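Local coordinates for uncharacterized protein (PDB 4H0A), which is of unknown function but belongs to the CAP family of cysteine-rich secretory proteins and carries a CAP-associated N-terminal region, at residues Asn71-Phe74 with Ser79-Ile82; Tyr158-Ser163 with Ser288-Asp293. All coordinates share one frame; numbering follows the deposited sequence.

Interaction 1: Asn71-Phe74 with Ser79-Ile82. With EDO (1,2-ethanediol), chain C; EDO (1,2-ethanediol), chain E.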
loop_
_atom_site.group_PDB
_atom_site.type_symbol
_atom_site.label_atom_id
_atom_site.label_comp_id
_atom_site.label_asym_id
_atom_site.label_seq_id
_atom_site.Cartn_x
_atom_site.Cartn_y
_atom_site.Cartn_z
ATOM N N ASN A 71 5.862 -2.529 -12.408
ATOM C CA ASN A 71 4.549 -2.031 -11.999
ATOM C C ASN A 71 3.955 -1.161 -13.080
ATOM O O ASN A 71 4.676 -0.398 -13.711
ATOM C CB ASN A 71 4.637 -1.249 -10.687
ATOM C CG ASN A 71 4.388 -2.085 -9.451
ATOM O OD1 ASN A 71 4.083 -3.261 -9.532
ATOM N ND2 ASN A 71 4.527 -1.511 -8.283
ATOM N N TYR A 72 2.642 -1.311 -13.316
ATOM C CA TYR A 72 1.862 -0.523 -14.270
ATOM C C TYR A 72 0.806 0.177 -13.479
ATOM O O TYR A 72 0.079 -0.500 -12.747
ATOM C CB TYR A 72 1.204 -1.423 -15.335
ATOM C CG TYR A 72 2.169 -2.064 -16.299
ATOM C CD1 TYR A 72 3.004 -3.100 -15.895
ATOM C CD2 TYR A 72 2.196 -1.687 -17.640
ATOM C CE1 TYR A 72 3.916 -3.677 -16.776
ATOM C CE2 TYR A 72 3.083 -2.276 -18.537
ATOM C CZ TYR A 72 3.953 -3.259 -18.094
ATOM O OH TYR A 72 4.820 -3.856 -18.966
ATOM N N VAL A 73 0.685 1.501 -13.604
ATOM C CA VAL A 73 -0.353 2.195 -12.855
ATOM C C VAL A 73 -1.397 2.662 -13.841
ATOM O O VAL A 73 -1.056 3.307 -14.835
ATOM C CB VAL A 73 0.218 3.351 -12.007
ATOM C CG1 VAL A 73 -0.890 4.067 -11.223
ATOM C CG2 VAL A 73 1.299 2.825 -11.065
ATOM N N PHE A 74 -2.672 2.331 -13.578
ATOM C CA PHE A 74 -3.797 2.764 -14.398
ATOM C C PHE A 74 -4.740 3.529 -13.507
ATOM O O PHE A 74 -5.156 2.995 -12.479
ATOM C CB PHE A 74 -4.532 1.570 -15.021
ATOM C CG PHE A 74 -3.723 0.707 -15.939
ATOM C CD1 PHE A 74 -3.013 -0.384 -15.447
ATOM C CD2 PHE A 74 -3.722 0.935 -17.310
ATOM C CE1 PHE A 74 -2.302 -1.215 -16.308
ATOM C CE2 PHE A 74 -3.018 0.095 -18.169
ATOM C CZ PHE A 74 -2.313 -0.973 -17.665
ATOM N N SER A 79 -11.307 5.079 -10.529
ATOM C CA SER A 79 -10.566 3.854 -10.267
ATOM C C SER A 79 -9.081 4.105 -10.144
ATOM O O SER A 79 -8.563 5.089 -10.674
ATOM C CB SER A 79 -10.817 2.850 -11.385
ATOM O OG SER A 79 -10.394 3.369 -12.636
ATOM N N TYR A 80 -8.403 3.197 -9.434
ATOM C CA TYR A 80 -6.968 3.266 -9.233
ATOM C C TYR A 80 -6.422 1.860 -9.146
ATOM O O TYR A 80 -6.866 1.099 -8.284
ATOM C CB TYR A 80 -6.662 4.068 -7.959
ATOM C CG TYR A 80 -5.178 4.234 -7.728
ATOM C CD1 TYR A 80 -4.457 5.229 -8.385
ATOM C CD2 TYR A 80 -4.472 3.339 -6.928
ATOM C CE1 TYR A 80 -3.079 5.343 -8.235
ATOM C CE2 TYR A 80 -3.092 3.456 -6.755
ATOM C CZ TYR A 80 -2.399 4.458 -7.415
ATOM O OH TYR A 80 -1.045 4.584 -7.214
ATOM N N TYR A 81 -5.476 1.501 -10.031
ATOM C CA TYR A 81 -4.875 0.170 -10.048
ATOM C C TYR A 81 -3.356 0.222 -10.076
ATOM O O TYR A 81 -2.802 0.957 -10.900
ATOM C CB TYR A 81 -5.325 -0.604 -11.300
ATOM C CG TYR A 81 -6.811 -0.623 -11.550
ATOM C CD1 TYR A 81 -7.641 -1.514 -10.874
ATOM C CD2 TYR A 81 -7.385 0.195 -12.517
ATOM C CE1 TYR A 81 -9.005 -1.575 -11.145
ATOM C CE2 TYR A 81 -8.746 0.131 -12.802
ATOM C CZ TYR A 81 -9.555 -0.755 -12.111
ATOM O OH TYR A 81 -10.901 -0.851 -12.387
ATOM N N ILE A 82 -2.691 -0.563 -9.220
ATOM C CA ILE A 82 -1.249 -0.799 -9.281
ATOM C C ILE A 82 -1.149 -2.255 -9.681
ATOM O O ILE A 82 -1.494 -3.135 -8.884
ATOM C CB ILE A 82 -0.420 -0.481 -8.010
ATOM C CG1 ILE A 82 -0.608 0.983 -7.571
ATOM C CG2 ILE A 82 1.089 -0.795 -8.293
ATOM C CD1 ILE A 82 -0.061 1.281 -6.149
HETATM C C1 EDO C . 1.726 -2.687 -5.046
HETATM O O1 EDO C . 0.643 -3.600 -5.078
HETATM C C2 EDO C . 2.916 -3.466 -5.664
HETATM O O2 EDO C . 4.087 -2.684 -5.643
HETATM C C1 EDO E . -8.431 3.654 -16.940
HETATM O O1 EDO E . -7.155 4.252 -16.923
HETATM C C2 EDO E . -8.551 2.689 -15.754
HETATM O O2 EDO E . -9.890 2.227 -15.701
#
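With Val-73 CG1 trans to its own backbone N (chi1 -180°) and the Tyr-80 ring in the same kind of rotamer (chi1 -177°), the methyl and the phenol converge diagonally across two strands. Val-73 CG1 meets the CE1 end of the ring at 3.9 Å, crossing it at a slant, and it stays close to CZ and OH as well. The other branch, Val-73 CG2, makes a looser apolar contact of 4.4 Å with Ile-82 CG1, its partner in the non-hydrogen-bonded pair. Further along, Ile-82 CG2 lies 3.5 Å from Asn-71 ND2, the aliphatic branch running obliquely past the flat amide. That amide is held at both ends: OD1 bonds to the hydroxyl of Ser-84, and ND2 donates to O2 of the chain C ethanediol at 2.9 Å.

The segments are the two arms of the beta hairpin 69-76/79-86, within the seven-stranded antiparallel sheet of the CAP-associated N-terminal region, and their axes run at 176°. Phe-74 and Tyr-81 form the hydrogen-bonded pair: Phe-74 N gives to Tyr-81 O at 3.0 Å, and Tyr-81 N returns to Phe-74 O at 2.9 Å. Tyr-81 O also receives a CA-H contact from Val-73 CA, at 3.4 Å. The Phe-74 and Tyr-81 side chains occupy the opposite face to Val-73, Tyr-80 and Ile-82, where Phe-74 CB touches Tyr-81 CD2 at 4.0 Å while the phenyl ring turns away. There the Tyr-81 ring also meets the rings of Trp-44 and Phe-56, and a second ethanediol, of chain E, approaches its edge. On the valine face, helix 201-219 packs over the hairpin, and Tyr-80 OH hydrogen-bonds to Glu-211 of that helix.

Interaction 2: Tyr158-Ser163 with Ser288-Asp293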
loop_
_atom_site.group_PDB
_atom_site.type_symbol
_atom_site.label_atom_id
_atom_site.label_comp_id
_atom_site.label_asym_id
_atom_site.label_seq_id
_atom_site.Cartn_x
_atom_site.Cartn_y
_atom_site.Cartn_z
ATOM N N TYR A 158 -8.187 -4.865 2.680
ATOM C CA TYR A 158 -7.841 -3.788 3.605
ATOM C C TYR A 158 -9.083 -3.127 4.139
ATOM O O TYR A 158 -9.884 -2.638 3.347
ATOM C CB TYR A 158 -6.968 -2.751 2.898
ATOM C CG TYR A 158 -5.660 -3.332 2.418
ATOM C CD1 TYR A 158 -4.616 -3.569 3.299
ATOM C CD2 TYR A 158 -5.476 -3.679 1.082
ATOM C CE1 TYR A 158 -3.406 -4.108 2.864
ATOM C CE2 TYR A 158 -4.277 -4.227 0.636
ATOM C CZ TYR A 158 -3.235 -4.424 1.526
ATOM O OH TYR A 158 -2.051 -4.947 1.067
ATOM N N SER A 159 -9.249 -3.106 5.466
ATOM C CA SER A 159 -10.413 -2.480 6.103
ATOM C C SER A 159 -9.991 -1.408 7.052
ATOM O O SER A 159 -8.866 -1.412 7.555
ATOM C CB SER A 159 -11.258 -3.490 6.872
ATOM O OG SER A 159 -11.668 -4.574 6.058
ATOM N N ASP A 160 -10.934 -0.525 7.349
ATOM C CA ASP A 160 -10.725 0.586 8.252
ATOM C C ASP A 160 -10.985 0.110 9.684
ATOM O O ASP A 160 -11.986 -0.558 9.931
ATOM C CB ASP A 160 -11.681 1.714 7.849
ATOM C CG ASP A 160 -11.327 3.090 8.366
ATOM O OD1 ASP A 160 -10.158 3.487 8.236
ATOM O OD2 ASP A 160 -12.235 3.783 8.875
ATOM N N GLN A 161 -10.100 0.447 10.625
ATOM C CA GLN A 161 -10.271 0.045 12.023
ATOM C C GLN A 161 -11.436 0.835 12.670
ATOM O O GLN A 161 -12.055 0.342 13.607
ATOM C CB GLN A 161 -8.958 0.254 12.807
ATOM C CG GLN A 161 -8.715 -0.754 13.924
ATOM C CD GLN A 161 -7.314 -0.608 14.479
ATOM O OE1 GLN A 161 -6.895 0.488 14.872
ATOM N NE2 GLN A 161 -6.549 -1.697 14.525
ATOM N N GLN A 162 -11.743 2.046 12.143
ATOM C CA GLN A 162 -12.818 2.904 12.645
ATOM C C GLN A 162 -14.157 2.587 11.982
ATOM O O GLN A 162 -15.108 2.272 12.689
ATOM C CB GLN A 162 -12.481 4.393 12.430
ATOM C CG GLN A 162 -11.710 5.009 13.591
ATOM C CD GLN A 162 -12.601 5.320 14.765
ATOM O OE1 GLN A 162 -12.536 4.668 15.812
ATOM N NE2 GLN A 162 -13.465 6.312 14.611
ATOM N N SER A 163 -14.257 2.707 10.646
ATOM C CA SER A 163 -15.527 2.451 9.949
ATOM C C SER A 163 -15.805 0.957 9.729
ATOM O O SER A 163 -16.962 0.606 9.527
ATOM C CB SER A 163 -15.574 3.180 8.608
ATOM O OG SER A 163 -14.529 2.795 7.735
ATOM N N SER A 288 -0.671 0.147 7.778
ATOM C CA SER A 288 -0.134 0.364 9.123
ATOM C C SER A 288 -0.447 1.774 9.623
ATOM O O SER A 288 -0.804 1.924 10.787
ATOM C CB SER A 288 1.365 0.095 9.166
ATOM O OG SER A 288 1.609 -1.284 8.945
ATOM N N TRP A 289 -0.384 2.795 8.744
ATOM C CA TRP A 289 -0.741 4.163 9.146
ATOM C C TRP A 289 -2.253 4.283 9.387
ATOM O O TRP A 289 -2.662 4.895 10.374
ATOM C CB TRP A 289 -0.279 5.189 8.098
ATOM C CG TRP A 289 1.206 5.392 8.045
ATOM C CD1 TRP A 289 2.151 4.799 8.831
ATOM C CD2 TRP A 289 1.919 6.221 7.120
ATOM N NE1 TRP A 289 3.402 5.240 8.479
ATOM C CE2 TRP A 289 3.295 6.080 7.404
ATOM C CE3 TRP A 289 1.530 7.071 6.076
ATOM C CZ2 TRP A 289 4.278 6.792 6.707
ATOM C CZ3 TRP A 289 2.504 7.781 5.393
ATOM C CH2 TRP A 289 3.859 7.636 5.707
HETATM N N MSE A 290 -3.075 3.662 8.525
HETATM C CA MSE A 290 -4.540 3.682 8.670
HETATM C C MSE A 290 -5.004 2.970 9.963
HETATM O O MSE A 290 -6.090 3.275 10.450
HETATM C CB MSE A 290 -5.228 3.004 7.458
HETATM C CG MSE A 290 -5.143 3.786 6.125
HETATM SE SE MSE A 290 -6.169 5.411 6.110
HETATM C CE MSE A 290 -7.940 4.734 6.460
ATOM N N ASN A 291 -4.198 2.026 10.513
ATOM C CA ASN A 291 -4.566 1.280 11.728
ATOM C C ASN A 291 -3.856 1.817 12.987
ATOM O O ASN A 291 -3.873 1.167 14.033
ATOM C CB ASN A 291 -4.313 -0.209 11.518
ATOM C CG ASN A 291 -5.356 -0.805 10.606
ATOM O OD1 ASN A 291 -6.281 -1.461 11.058
ATOM N ND2 ASN A 291 -5.288 -0.537 9.308
ATOM N N SER A 292 -3.314 3.044 12.900
ATOM C CA SER A 292 -2.726 3.786 14.006
ATOM C C SER A 292 -3.497 5.094 14.077
ATOM O O SER A 292 -3.419 5.874 13.129
ATOM C CB SER A 292 -1.236 4.006 13.772
ATOM O OG SER A 292 -0.709 4.971 14.669
ATOM N N ASP A 293 -4.302 5.306 15.140
ATOM C CA ASP A 293 -5.160 6.492 15.284
ATOM C C ASP A 293 -4.425 7.805 15.002
ATOM O O ASP A 293 -4.942 8.651 14.267
ATOM C CB ASP A 293 -5.760 6.552 16.701
ATOM C CG ASP A 293 -6.661 7.754 16.928
ATOM O OD1 ASP A 293 -7.674 7.885 16.201
ATOM O OD2 ASP A 293 -6.335 8.583 17.810
#
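The selenomethionine Met-290 and Asp-160 make the inner, tight part of this contact: the terminal methyl CE comes within 3.1 Å of Asp-160 OD1, the two side chains crossing at roughly a right angle. The methyl gets there because the chain folds back twice, at chi2 (-69°) and again at chi3, instead of running out straight. Leu-167, Leu-299 and Leu-300 also touch Met-290, so the bent chain sits in an apolar setting with a carboxylate at its tip. That carboxylate is well tethered. Its OD2 accepts from Ser-163 N at 2.9 Å and from Ser-163 OG at 2.7 Å, the two donors arriving from opposite faces of the carboxylate plane, and Lys-220 adds a salt bridge that probably helps balance the buried charge.

The bond from the backbone three residues on is an Asx motif, which closes the turn after strand 153-159. Across from it, Asn-291 marks where helix 282-290 ends, and Ser-292 is the N-cap of helix 293-299. The contact thus sets a turn of the CAP-associated N-terminal region against the corner between two helices of the CAP family region. Asn-291 is held at both polar atoms of its amide, ND2 bonding to His-287 O and OD1 to Thr-144 OG1, whose backbone also pairs with Ser-159.

Asn-291 and Gln-161 bury the larger share of the surface, with Gln-161 at the partly exposed rim. Gln-161 CB stands 3.6 Å from Asn-291 OD1, and its CD lies 3.7 Å from the same oxygen. The two amide planes are turned 82° apart, nearly perpendicular, so they do not stack. The backbone N of Gln-161 is buried by the contact and has no partner in the model. Beyond Gln-161 the contact opens toward the exposed Gln-162 and Asp-293.

Interactions 1 and 2 have centres about 22 Å apart, with nearest atoms about 10 Å apart, and lie on opposite sides of the chain's centre without touching. Both reach the same seven-stranded antiparallel sheet, where strands 89-96 and 166-172 separate the hairpin of interaction 1 from strand 153-159 of interaction 2. Helix 201-219 gives a second connection, since it meets the hairpin while the residue just after it reaches interaction 2. The segments of interaction 1 are 5 residues apart at their closest ends, those of interaction 2 125. No active site is established; the ethanediols at interaction 1 probably come from the crystallisation liquor.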